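PDB 2IFR: scytalidopepsin B from Scytalidium lignicola, which cleaves proteins at acidic pH as a glutamic peptidase of the A4 family, held here with a peptide-based transition-state analogue. Local coordinates for residues 165-170 and 174-179. Residues are numbered along the deposited sequence; the frame is centred on the assembly and turned at random.
Sequences CSVTSD and VSLDDA
Val174 meets strand 155-169 through its backbone N and through CB and CG2 of its side chain. Its N donates to Val167 O at 2.7 Å, a nearly straight bond (168° at the hydrogen) in which the donor stands above the carbonyl plane. On the other side of the same pair, Val167 N and Val174 O are 4.3 Å apart, and water 1 sits between them. It accepts from Val167 N at 2.9 Å; its 2.5 Å approach to Val174 O is unusually short, and that length is doubtful. With chi1 at -179°, Val174 CG2 lies beside the valine's own backbone N, the atom bonded to the strand, and this directs it onto Ser169 CB at 3.7 Å, while Val174 CB faces Val167 CG1 at 4.2 Å. Ser169 OG is hydrogen-bonded to Ser14 O. This is the base of a beta hairpin, strand 155-169 turning back into the short strand 172-174, within the antiparallel beta-sandwich known for the A4 glutamic peptidases. Beyond Val174 the chain leaves the sheet for a type I turn from Leu176 to Ala179, closed by Ala179 N to Leu176 O. Leu176 nonetheless reaches back to the strand with its two methyl groups. CD2 rests on Cys165 CB at 3.7 Å, with SG slightly farther off, and CD1 comes more loosely to Val167 CG2, at 4.4 Å. Val167 and Leu176, both buried, also share Leu11 and Phe133 as neighbours, from strands 9-12 and 130-141, while Val201 touches both Leu176 and Cys165.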
# COMPACT_ATOMS: atom_id res chain seq x y z
N CYS A 165 -1.77 5.61 12.41
CA CYS A 165 -1.69 4.21 11.98
C CYS A 165 -2.32 3.38 13.07
O CYS A 165 -2.15 3.68 14.31
CB CYS A 165 -0.23 3.78 11.79
SG CYS A 165 0.55 4.65 10.40
N SER A 166 -3.04 2.33 12.67
CA SER A 166 -3.70 1.48 13.65
C SER A 166 -3.69 0.06 13.13
O SER A 166 -4.06 -0.19 11.95
CB SER A 166 -5.14 1.96 13.89
OG SER A 166 -5.87 1.00 14.62
N VAL A 167 -3.23 -0.86 13.97
CA VAL A 167 -3.19 -2.28 13.61
C VAL A 167 -3.79 -2.98 14.82
O VAL A 167 -3.52 -2.56 15.99
CB VAL A 167 -1.73 -2.82 13.41
CG1 VAL A 167 -1.76 -4.33 13.15
CG2 VAL A 167 -1.05 -2.13 12.23
N THR A 168 -4.62 -4.00 14.58
CA THR A 168 -5.20 -4.78 15.69
C THR A 168 -4.99 -6.24 15.39
O THR A 168 -4.93 -6.67 14.19
CB THR A 168 -6.74 -4.51 15.92
OG1 THR A 168 -7.49 -4.77 14.72
CG2 THR A 168 -6.97 -3.07 16.35
N SER A 169 -4.82 -7.01 16.46
CA SER A 169 -4.64 -8.46 16.36
C SER A 169 -5.59 -8.99 17.43
O SER A 169 -5.48 -8.59 18.64
CB SER A 169 -3.20 -8.83 16.69
OG SER A 169 -2.99 -10.22 16.55
N ASP A 170 -6.54 -9.83 17.03
CA ASP A 170 -7.54 -10.38 17.98
C ASP A 170 -8.15 -9.23 18.75
O ASP A 170 -8.16 -9.24 20.03
CB ASP A 170 -6.88 -11.33 18.98
CG ASP A 170 -6.16 -12.48 18.31
OD1 ASP A 170 -6.79 -13.18 17.49
OD2 ASP A 170 -4.95 -12.69 18.62
N VAL A 174 -2.01 -3.23 18.16
CA VAL A 174 -0.57 -3.55 18.15
C VAL A 174 0.23 -2.29 17.85
O VAL A 174 -0.13 -1.49 16.93
CB VAL A 174 -0.27 -4.61 17.06
CG1 VAL A 174 1.22 -4.97 17.07
CG2 VAL A 174 -1.12 -5.85 17.30
N SER A 175 1.31 -2.10 18.59
CA SER A 175 2.19 -0.93 18.43
C SER A 175 3.10 -1.08 17.22
O SER A 175 3.40 -2.24 16.80
CB SER A 175 3.04 -0.78 19.68
OG SER A 175 4.26 -0.11 19.42
N LEU A 176 3.52 0.04 16.64
CA LEU A 176 4.45 0.05 15.48
C LEU A 176 5.91 -0.06 15.97
O LEU A 176 6.88 -0.14 15.15
CB LEU A 176 4.28 1.35 14.69
CG LEU A 176 3.49 1.33 13.36
CD1 LEU A 176 2.30 0.40 13.46
CD2 LEU A 176 3.06 2.76 13.03
N ASP A 177 6.08 -0.05 17.29
CA ASP A 177 7.41 -0.14 17.97
C ASP A 177 8.38 -1.11 17.34
O ASP A 177 9.55 -0.74 17.01
CB ASP A 177 7.24 -0.57 19.43
CG ASP A 177 6.67 0.53 20.31
OD1 ASP A 177 6.42 0.25 21.51
OD2 ASP A 177 6.47 1.66 19.80
N ASP A 178 7.94 -2.35 17.17
CA ASP A 178 8.82 -3.38 16.63
C ASP A 178 8.71 -3.67 15.14
O ASP A 178 9.19 -4.75 14.69
CB ASP A 178 8.64 -4.68 17.42
CG ASP A 178 9.84 -5.61 17.29
OD1 ASP A 178 10.98 -5.13 17.49
OD2 ASP A 178 9.65 -6.81 16.98
N ALA A 179 8.10 -2.78 14.36
CA ALA A 179 7.98 -3.03 12.90
C ALA A 179 9.34 -3.05 12.20
O ALA A 179 10.29 -2.29 12.60
CB ALA A 179 7.09 -1.97 12.24
O HOH W 1 -2.05 0.02 16.43